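PDB 4OM9: serine protease pet from Escherichia coli, which acts as a secreted serine protease and enterotoxin of enteroaggregative strains, probably cleaving alpha-fodrin inside host cells. Local coordinates for residues F121-N126 and N189-E194; T446-T451 and E577-R582; F316-D319 and K323-V326; T155-I160 and A524-T529. All coordinates share one frame; numbering follows the deposited sequence.

The four contacts sample the protease domain, the long beta-helix and the joint between them. Contact 1 lies within the protease domain, and contact 3 lies inside one coil of the beta-helix, its centre about 39 Å from that of contact 1. Contact 2 belongs to the helix further along, about 35 Å from contact 3 between centres. Contact 4 ties the two parts together by joining a protease hairpin to a long excursion of the helix. Its nearest atoms come within about 11 Å of contact 2 and about 13 Å of contact 1, yet it touches neither. Contacts 3 and 4, about 46 Å apart between centres, are the most widely separated pair.

Contact 1 (F121-N126 and N189-E194)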
# COMPACT_ATOMS: atom_id res chain seq x y z
N PHE A 121 -3.19 -35.59 9.05
CA PHE A 121 -4.41 -36.08 9.67
C PHE A 121 -4.36 -37.60 9.93
O PHE A 121 -4.10 -38.38 9.03
CB PHE A 121 -5.65 -35.77 8.83
CG PHE A 121 -6.93 -36.26 9.46
CD1 PHE A 121 -7.42 -35.66 10.61
CD2 PHE A 121 -7.60 -37.35 8.93
CE1 PHE A 121 -8.56 -36.12 11.21
CE2 PHE A 121 -8.76 -37.81 9.53
CZ PHE A 121 -9.24 -37.20 10.67
N ASN A 122 -4.64 -37.99 11.16
CA ASN A 122 -4.59 -39.40 11.55
C ASN A 122 -5.95 -39.94 11.95
O ASN A 122 -6.34 -39.86 13.12
CB ASN A 122 -3.60 -39.61 12.69
CG ASN A 122 -3.28 -41.06 12.92
OD1 ASN A 122 -3.97 -41.94 12.42
ND2 ASN A 122 -2.23 -41.31 13.68
N TYR A 123 -6.66 -40.52 10.99
CA TYR A 123 -8.00 -41.04 11.22
C TYR A 123 -8.07 -42.13 12.28
O TYR A 123 -9.14 -42.44 12.78
CB TYR A 123 -8.59 -41.59 9.91
CG TYR A 123 -10.10 -41.76 9.93
CD1 TYR A 123 -10.93 -40.75 10.40
CD2 TYR A 123 -10.70 -42.92 9.42
CE1 TYR A 123 -12.32 -40.88 10.39
CE2 TYR A 123 -12.07 -43.06 9.40
CZ TYR A 123 -12.89 -42.04 9.90
OH TYR A 123 -14.25 -42.18 9.88
N ASN A 124 -6.92 -42.72 12.62
CA ASN A 124 -6.87 -43.86 13.53
C ASN A 124 -6.71 -43.48 14.99
O ASN A 124 -6.56 -44.36 15.85
CB ASN A 124 -5.74 -44.79 13.13
CG ASN A 124 -5.91 -45.32 11.73
OD1 ASN A 124 -7.03 -45.50 11.26
ND2 ASN A 124 -4.80 -45.54 11.05
N GLU A 125 -6.71 -42.19 15.28
CA GLU A 125 -6.77 -41.70 16.65
C GLU A 125 -8.19 -41.88 17.10
O GLU A 125 -9.09 -41.89 16.27
CB GLU A 125 -6.35 -40.23 16.74
CG GLU A 125 -4.86 -39.98 16.62
CD GLU A 125 -4.13 -40.19 17.93
OE1 GLU A 125 -3.75 -39.18 18.56
OE2 GLU A 125 -3.93 -41.37 18.32
N ASN A 126 -8.41 -42.04 18.40
CA ASN A 126 -9.79 -42.18 18.89
C ASN A 126 -10.55 -40.85 18.79
O ASN A 126 -9.95 -39.78 18.66
CB ASN A 126 -9.83 -42.74 20.33
CG ASN A 126 -9.13 -41.84 21.34
OD1 ASN A 126 -9.24 -40.62 21.30
ND2 ASN A 126 -8.41 -42.46 22.26
N ASN A 189 -15.53 -46.76 6.91
CA ASN A 189 -15.87 -45.58 7.69
C ASN A 189 -15.48 -44.26 7.02
O ASN A 189 -14.37 -44.12 6.49
CB ASN A 189 -15.22 -45.68 9.06
CG ASN A 189 -16.02 -46.56 10.00
OD1 ASN A 189 -17.08 -47.07 9.64
ND2 ASN A 189 -15.51 -46.74 11.22
N LYS A 190 -16.40 -43.29 7.04
CA LYS A 190 -16.20 -42.01 6.38
C LYS A 190 -16.71 -40.84 7.22
O LYS A 190 -17.69 -40.95 7.95
CB LYS A 190 -16.90 -41.98 5.02
CG LYS A 190 -16.27 -42.88 3.94
CD LYS A 190 -16.95 -42.65 2.59
CE LYS A 190 -16.35 -43.48 1.50
NZ LYS A 190 -16.48 -44.95 1.81
N VAL A 191 -16.04 -39.70 7.10
CA VAL A 191 -16.43 -38.52 7.85
C VAL A 191 -17.62 -37.87 7.18
O VAL A 191 -17.68 -37.75 5.96
CB VAL A 191 -15.27 -37.55 7.98
CG1 VAL A 191 -15.73 -36.20 8.55
CG2 VAL A 191 -14.20 -38.15 8.86
N GLU A 192 -18.60 -37.49 7.99
CA GLU A 192 -19.84 -36.94 7.49
C GLU A 192 -19.95 -35.50 7.95
O GLU A 192 -19.66 -35.19 9.11
CB GLU A 192 -21.03 -37.76 7.98
CG GLU A 192 -22.41 -37.21 7.59
CD GLU A 192 -23.55 -37.91 8.36
OE1 GLU A 192 -23.95 -37.38 9.42
OE2 GLU A 192 -24.03 -38.97 7.92
N TYR A 193 -20.33 -34.61 7.05
CA TYR A 193 -20.51 -33.23 7.47
C TYR A 193 -21.80 -32.64 6.94
O TYR A 193 -22.44 -33.17 6.02
CB TYR A 193 -19.29 -32.36 7.09
CG TYR A 193 -19.14 -31.80 5.67
CD1 TYR A 193 -20.11 -30.98 5.10
CD2 TYR A 193 -17.96 -31.99 4.95
CE1 TYR A 193 -19.95 -30.42 3.84
CE2 TYR A 193 -17.78 -31.43 3.67
CZ TYR A 193 -18.79 -30.64 3.13
OH TYR A 193 -18.66 -30.08 1.88
N GLU A 194 -22.17 -31.52 7.56
CA GLU A 194 -23.32 -30.73 7.19
C GLU A 194 -22.85 -29.28 7.05
O GLU A 194 -22.03 -28.80 7.84
CB GLU A 194 -24.42 -30.86 8.24
CG GLU A 194 -25.67 -30.03 8.00
CD GLU A 194 -26.68 -30.20 9.14
OE1 GLU A 194 -26.60 -29.43 10.11
OE2 GLU A 194 -27.53 -31.12 9.06
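Y123 reaches across to strand 188-195 and lays the far end of its ring beside N189 and V191. Its CG is anti to the backbone N (chi1 -162°), which carries the phenol away from its own turn and toward the strand. The ring and the V191 side chain run past one another in opposite senses, with Y123 CE1 and V191 CG2 3.7 Å apart. N189 comes from another direction: its side chain crosses that of Y123 at about a right angle, and its amide plane stands 87° to the ring. The N189 CB, not the amide end, makes the approach, 3.7 Å from Y123 OH. On the other side of the ring, Y123 CE2 lies 3.9 Å from N189 O, an oblique approach. No hydrogen bond joins the two segments. The phenol OH is instead bonded to L181 O and the backbone O of Y123 to R182 NH2, both on the adjoining strand 172-185, so the residue is held at its backbone and at its phenol. Y123 sits in a type I turn from N122 to E125, tightened by N124 N donating to N122 OD1 at 3.1 Å in an Asx turn, and N126 then caps helix 127-134. The contact thus pins the loop that follows the first antiparallel sheet onto the second, consistent with the two-barrel fold of clan PA serine peptidases.

Contact 2 (T446-T451 and E577-R582)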
# COMPACT_ATOMS: atom_id res chain seq x y z
N THR A 446 2.09 -10.23 -11.44
CA THR A 446 0.63 -10.18 -11.26
C THR A 446 0.23 -9.57 -9.94
O THR A 446 -0.84 -9.01 -9.84
CB THR A 446 -0.08 -11.57 -11.36
OG1 THR A 446 0.33 -12.43 -10.28
CG2 THR A 446 0.31 -12.22 -12.60
N ASP A 447 1.07 -9.68 -8.93
CA ASP A 447 0.69 -9.20 -7.61
C ASP A 447 1.87 -8.84 -6.72
O ASP A 447 3.01 -9.08 -7.04
CB ASP A 447 -0.20 -10.25 -6.90
CG ASP A 447 0.52 -11.58 -6.64
OD1 ASP A 447 1.70 -11.56 -6.23
OD2 ASP A 447 -0.10 -12.66 -6.81
N SER A 448 1.55 -8.32 -5.55
CA SER A 448 2.55 -7.82 -4.63
C SER A 448 3.25 -8.91 -3.87
O SER A 448 3.94 -8.64 -2.88
CB SER A 448 1.91 -6.85 -3.65
OG SER A 448 0.83 -7.47 -3.00
N GLY A 449 3.05 -10.16 -4.29
CA GLY A 449 3.88 -11.26 -3.84
C GLY A 449 5.27 -11.17 -4.47
O GLY A 449 6.22 -11.77 -3.97
N THR A 450 5.37 -10.42 -5.57
CA THR A 450 6.63 -10.21 -6.28
C THR A 450 7.43 -9.03 -5.71
O THR A 450 6.89 -7.94 -5.47
CB THR A 450 6.39 -9.95 -7.79
OG1 THR A 450 5.78 -11.10 -8.38
CG2 THR A 450 7.68 -9.62 -8.51
N THR A 451 8.72 -9.25 -5.49
CA THR A 451 9.61 -8.18 -5.10
C THR A 451 10.91 -8.25 -5.91
O THR A 451 11.47 -9.33 -6.16
CB THR A 451 9.94 -8.24 -3.61
OG1 THR A 451 8.73 -8.35 -2.85
CG2 THR A 451 10.71 -6.98 -3.18
N GLU A 577 -5.70 -1.42 -0.50
CA GLU A 577 -4.47 -1.63 0.24
C GLU A 577 -3.58 -0.39 0.18
O GLU A 577 -3.25 0.11 -0.90
CB GLU A 577 -3.74 -2.85 -0.31
CG GLU A 577 -4.31 -4.17 0.23
CD GLU A 577 -4.53 -5.20 -0.85
OE1 GLU A 577 -3.79 -5.17 -1.86
OE2 GLU A 577 -5.45 -6.03 -0.70
N THR A 578 -3.17 0.08 1.34
CA THR A 578 -2.26 1.21 1.45
C THR A 578 -0.84 0.73 1.22
O THR A 578 -0.44 -0.32 1.73
CB THR A 578 -2.39 1.88 2.82
OG1 THR A 578 -3.73 2.32 2.96
CG2 THR A 578 -1.44 3.08 2.94
N ARG A 579 -0.08 1.50 0.44
CA ARG A 579 1.24 1.08 0.02
C ARG A 579 2.27 2.07 0.53
O ARG A 579 1.96 3.26 0.63
CB ARG A 579 1.32 0.96 -1.50
CG ARG A 579 0.36 -0.06 -2.08
CD ARG A 579 0.68 -1.46 -1.53
NE ARG A 579 0.15 -2.51 -2.39
CZ ARG A 579 -0.20 -3.72 -1.95
NH1 ARG A 579 -0.07 -4.00 -0.66
NH2 ARG A 579 -0.68 -4.63 -2.79
N LYS A 580 3.46 1.58 0.88
CA LYS A 580 4.51 2.44 1.39
C LYS A 580 5.53 2.79 0.29
O LYS A 580 6.01 1.93 -0.43
CB LYS A 580 5.22 1.80 2.58
CG LYS A 580 4.33 1.48 3.76
CD LYS A 580 4.08 2.69 4.64
CE LYS A 580 3.37 2.29 5.94
NZ LYS A 580 4.15 1.28 6.71
N PHE A 581 5.82 4.06 0.16
CA PHE A 581 6.84 4.52 -0.75
C PHE A 581 7.82 5.33 0.10
O PHE A 581 7.47 6.40 0.68
CB PHE A 581 6.24 5.35 -1.89
CG PHE A 581 5.08 4.67 -2.59
CD1 PHE A 581 3.80 4.72 -2.05
CD2 PHE A 581 5.27 4.01 -3.80
CE1 PHE A 581 2.73 4.09 -2.69
CE2 PHE A 581 4.20 3.39 -4.45
CZ PHE A 581 2.93 3.44 -3.89
N ARG A 582 9.01 4.76 0.23
CA ARG A 582 10.11 5.32 0.99
C ARG A 582 11.32 5.46 0.08
O ARG A 582 11.65 4.53 -0.68
CB ARG A 582 10.46 4.43 2.19
CG ARG A 582 9.34 4.25 3.23
CD ARG A 582 9.01 5.59 3.89
NE ARG A 582 7.95 5.52 4.92
CZ ARG A 582 6.65 5.63 4.67
NH1 ARG A 582 6.21 5.80 3.42
NH2 ARG A 582 5.77 5.58 5.67
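R579 NH2 sits between two oxygens, one from each segment: S448 OG approaches to 3.2 Å, and E577 OE1 lies 3.3 Å away in a salt bridge. The carboxylate oxygen stands well out of the guanidinium plane, so this pairing rests on charge and not on a directed N-H. E577 also places its CB above one face of the same group, toward the rim, and R579 NE is spoken for elsewhere, donating to D499 O. These partners together probably limit the swing of the arginine end. S448 touches with its CB as well, 3.5 Å from R579 NH2. The arginine gets there by a bend in its chain at chi2 (-61°). S448 is presented by a type I turn from D447 to T450, closed by T450 N to D447 O at 3.1 Å. Inside it, G449 N donates to D447 OD1 at 2.7 Å, making an Asx turn in which the oxygen is met on its anti side, 32° out of the carboxylate plane. D447 OD2 and S448 O reach further, to N427 N in a loop and to N476 ND2 on strand 476-477. The turn links strands 444-445 and 451-453, which belong to two different sheets of the coil. It is therefore a corner of the helix wall facing a strand more than a hundred residues on, as befits the right-handed parallel beta-helix of autotransporter passengers.

Contact 3 (F316-D319 and K323-V326); sequences FIFD and KYTV
F318 and Y324 meet in the interior of a parallel beta-helix, on two successive strands of one coil that belong to different sheets. The aromatic interaction is a T-shaped, edge-to-face stack. The edge of F318 points at the face of Y324, with the ring centroids 4.7 Å apart and the planes at 65°. F318 CD2 stands over the middle of the tyrosine ring and lies 3.4 Å from Y324 CD1, while F318 CE2 is 3.6 Å from Y324 CD2. The two side chains run past each other in opposite directions, from two adjoining walls of the coil, each with CG anti to its carbonyl carbon (both chi1 near -66°). F297 of strand 294-298, the neighbouring coil, meets the F318 ring too and is touched by Y324, so the aromatic packing continues into that coil. The polar interaction lies at the end of the tyrosine. D319, just after strand 316-318, turns its carboxylate back across the segment gap and crosses Y324 at about a right angle. The phenol oxygen also meets G300 N, and the second carboxylate oxygen, D319 OD2, meets G299 N, both in the loop after strand 294-298. Y324 OH donates to D319 OD1 at 2.7 Å, meeting that oxygen from above the carboxylate plane, 45° out of it.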
# COMPACT_ATOMS: atom_id res chain seq x y z
N PHE A 316 15.28 -35.43 -10.52
CA PHE A 316 16.35 -35.34 -9.52
C PHE A 316 15.88 -34.81 -8.18
O PHE A 316 15.28 -33.74 -8.09
CB PHE A 316 17.49 -34.43 -10.02
CG PHE A 316 18.33 -35.03 -11.11
CD1 PHE A 316 18.23 -36.38 -11.43
CD2 PHE A 316 19.24 -34.24 -11.81
CE1 PHE A 316 19.02 -36.93 -12.44
CE2 PHE A 316 20.03 -34.77 -12.83
CZ PHE A 316 19.93 -36.12 -13.14
N ILE A 317 16.19 -35.55 -7.12
CA ILE A 317 15.88 -35.11 -5.78
C ILE A 317 17.15 -35.13 -4.96
O ILE A 317 17.85 -36.13 -4.93
CB ILE A 317 14.80 -35.99 -5.12
CG1 ILE A 317 13.48 -35.88 -5.88
CG2 ILE A 317 14.63 -35.63 -3.64
CD1 ILE A 317 12.29 -36.69 -5.22
N PHE A 318 17.43 -34.01 -4.29
CA PHE A 318 18.66 -33.85 -3.53
C PHE A 318 18.36 -33.69 -2.06
O PHE A 318 17.37 -33.06 -1.71
CB PHE A 318 19.46 -32.64 -4.03
CG PHE A 318 19.98 -32.80 -5.42
CD1 PHE A 318 19.20 -32.46 -6.51
CD2 PHE A 318 21.26 -33.30 -5.64
CE1 PHE A 318 19.69 -32.62 -7.79
CE2 PHE A 318 21.74 -33.46 -6.91
CZ PHE A 318 20.96 -33.12 -7.98
N ASP A 319 19.22 -34.23 -1.21
CA ASP A 319 19.03 -34.12 0.23
C ASP A 319 19.43 -32.74 0.72
O ASP A 319 19.63 -31.83 -0.08
CB ASP A 319 19.81 -35.22 0.97
CG ASP A 319 21.30 -35.11 0.75
OD1 ASP A 319 21.71 -34.39 -0.18
OD2 ASP A 319 22.07 -35.75 1.50
N LYS A 323 26.61 -30.13 -1.11
CA LYS A 323 27.04 -29.56 -2.38
C LYS A 323 27.11 -30.62 -3.50
O LYS A 323 27.69 -31.68 -3.32
CB LYS A 323 28.41 -28.88 -2.21
CG LYS A 323 28.96 -28.24 -3.47
CD LYS A 323 27.94 -27.31 -4.12
CE LYS A 323 28.61 -26.15 -4.84
NZ LYS A 323 29.48 -26.56 -5.96
N TYR A 324 26.50 -30.32 -4.64
CA TYR A 324 26.48 -31.21 -5.80
C TYR A 324 26.90 -30.49 -7.07
O TYR A 324 26.62 -29.30 -7.24
CB TYR A 324 25.09 -31.80 -6.02
CG TYR A 324 24.62 -32.75 -4.96
CD1 TYR A 324 23.95 -32.29 -3.83
CD2 TYR A 324 24.83 -34.12 -5.09
CE1 TYR A 324 23.51 -33.17 -2.85
CE2 TYR A 324 24.39 -35.01 -4.13
CZ TYR A 324 23.73 -34.53 -3.01
OH TYR A 324 23.31 -35.41 -2.05
N THR A 325 27.54 -31.21 -7.98
CA THR A 325 27.78 -30.69 -9.31
C THR A 325 27.21 -31.67 -10.33
O THR A 325 27.23 -32.88 -10.12
CB THR A 325 29.28 -30.45 -9.56
OG1 THR A 325 29.77 -29.46 -8.65
CG2 THR A 325 29.51 -29.95 -10.97
N VAL A 326 26.64 -31.14 -11.41
CA VAL A 326 26.14 -31.94 -12.51
C VAL A 326 26.89 -31.52 -13.77
O VAL A 326 26.75 -30.39 -14.24
CB VAL A 326 24.64 -31.77 -12.73
CG1 VAL A 326 24.17 -32.60 -13.91
CG2 VAL A 326 23.84 -32.11 -11.45

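Contact 4 (T155-I160 and A524-T529); sequences TTFSGI and AIFRTT
F157 reaches from its hairpin toward F526 and, followed outward from the backbone, closes the distance atom by atom. Its CB and CG make no contact with F526 and serve to carry the ring in that direction. The two sides of the ring then advance almost equally: F157 CE1 is 4.8 Å from F526 CE1, and F157 CE2 is 4.7 Å from F526 CD1. At the tip F157 CZ makes the nearest approach, 4.3 Å from F526 CD1. The pair is an offset T-shaped stack in which F526 turns its edge toward the face of F157, with centroids 5.9 Å apart and planes at 71°. Both rings share further neighbours: A10 of helix 10-17 and I547 of helix 543-550 touch both, while L14 and W543 also pack on F526, making an apolar cluster between the two helices. F157 opens a type I' turn to I160, closed by a backbone bond from I160 N to F157 O at 2.8 Å, with S158 and G159 at its corners. The opposing loop is steadied by N566, which bonds both F526 N and R527 O. The loop belongs to the long excursion between strands 514-520 and 576-583 of the beta-helix, whereas the hairpin belongs to the protease domain. No hydrogen bond or ion pair crosses between the segments, so what holds hairpin and excursion together here is dispersion and the weak electrostatics of an aromatic edge turned toward a ring face, in a buried and modest meeting of two phenylalanines.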
# COMPACT_ATOMS: atom_id res chain seq x y z
N THR A 155 -22.47 -25.45 -11.01
CA THR A 155 -22.55 -24.29 -10.14
C THR A 155 -23.88 -23.58 -10.24
O THR A 155 -24.40 -23.32 -11.32
CB THR A 155 -21.38 -23.32 -10.45
OG1 THR A 155 -20.16 -23.93 -10.04
CG2 THR A 155 -21.55 -22.00 -9.70
N THR A 156 -24.43 -23.25 -9.08
CA THR A 156 -25.74 -22.64 -8.98
C THR A 156 -25.75 -21.61 -7.87
O THR A 156 -25.16 -21.85 -6.81
CB THR A 156 -26.85 -23.68 -8.71
OG1 THR A 156 -26.77 -24.74 -9.66
CG2 THR A 156 -28.23 -23.04 -8.82
N PHE A 157 -26.43 -20.49 -8.11
CA PHE A 157 -26.60 -19.42 -7.13
C PHE A 157 -28.09 -19.20 -6.90
O PHE A 157 -28.75 -18.58 -7.73
CB PHE A 157 -25.96 -18.10 -7.61
CG PHE A 157 -24.48 -18.19 -7.88
CD1 PHE A 157 -23.56 -18.03 -6.86
CD2 PHE A 157 -24.01 -18.42 -9.17
CE1 PHE A 157 -22.18 -18.10 -7.12
CE2 PHE A 157 -22.64 -18.50 -9.44
CZ PHE A 157 -21.73 -18.34 -8.41
N SER A 158 -28.61 -19.69 -5.77
CA SER A 158 -30.05 -19.63 -5.45
C SER A 158 -30.94 -19.77 -6.67
O SER A 158 -31.67 -18.83 -7.02
CB SER A 158 -30.40 -18.32 -4.73
OG SER A 158 -29.93 -18.33 -3.40
N GLY A 159 -30.84 -20.90 -7.35
CA GLY A 159 -31.73 -21.15 -8.46
C GLY A 159 -31.34 -20.47 -9.76
O GLY A 159 -32.06 -20.56 -10.74
N ILE A 160 -30.21 -19.78 -9.76
CA ILE A 160 -29.61 -19.35 -11.02
C ILE A 160 -28.64 -20.44 -11.47
O ILE A 160 -27.65 -20.71 -10.80
CB ILE A 160 -28.89 -18.01 -10.91
CG1 ILE A 160 -29.88 -16.87 -10.63
CG2 ILE A 160 -28.11 -17.73 -12.18
CD1 ILE A 160 -29.22 -15.51 -10.55
N ALA A 524 -12.65 -12.15 -6.71
CA ALA A 524 -12.99 -13.17 -7.68
C ALA A 524 -14.04 -12.60 -8.62
O ALA A 524 -14.79 -11.68 -8.26
CB ALA A 524 -13.52 -14.43 -6.98
N ILE A 525 -14.09 -13.15 -9.83
CA ILE A 525 -15.19 -12.85 -10.73
C ILE A 525 -15.87 -14.16 -11.08
O ILE A 525 -15.42 -15.22 -10.67
CB ILE A 525 -14.71 -12.13 -11.99
CG1 ILE A 525 -13.87 -13.08 -12.85
CG2 ILE A 525 -13.92 -10.86 -11.62
CD1 ILE A 525 -13.23 -12.38 -14.04
N PHE A 526 -16.94 -14.08 -11.85
CA PHE A 526 -17.70 -15.26 -12.22
C PHE A 526 -17.18 -15.87 -13.51
O PHE A 526 -17.28 -17.09 -13.71
CB PHE A 526 -19.18 -14.92 -12.36
CG PHE A 526 -19.74 -14.15 -11.19
CD1 PHE A 526 -19.83 -14.74 -9.94
CD2 PHE A 526 -20.19 -12.85 -11.35
CE1 PHE A 526 -20.34 -14.05 -8.86
CE2 PHE A 526 -20.71 -12.16 -10.30
CZ PHE A 526 -20.78 -12.76 -9.04
N ARG A 527 -16.62 -15.02 -14.39
CA ARG A 527 -16.20 -15.44 -15.73
C ARG A 527 -15.30 -14.38 -16.37
O ARG A 527 -15.65 -13.20 -16.38
CB ARG A 527 -17.44 -15.70 -16.61
CG ARG A 527 -17.15 -16.26 -17.99
CD ARG A 527 -18.42 -16.41 -18.83
NE ARG A 527 -19.04 -15.12 -19.16
CZ ARG A 527 -20.33 -14.95 -19.45
NH1 ARG A 527 -21.16 -15.98 -19.46
NH2 ARG A 527 -20.79 -13.74 -19.74
N THR A 528 -14.13 -14.78 -16.88
CA THR A 528 -13.21 -13.75 -17.37
C THR A 528 -13.38 -13.51 -18.87
O THR A 528 -13.17 -12.40 -19.33
CB THR A 528 -11.70 -14.05 -17.03
OG1 THR A 528 -10.87 -13.87 -18.18
CG2 THR A 528 -11.50 -15.41 -16.48
N THR A 529 -13.82 -14.51 -19.63
CA THR A 529 -14.24 -14.26 -21.02
C THR A 529 -15.61 -13.59 -21.07
O THR A 529 -16.52 -13.93 -20.30
CB THR A 529 -14.28 -15.55 -21.87
OG1 THR A 529 -15.15 -16.51 -21.26
CG2 THR A 529 -12.89 -16.14 -22.02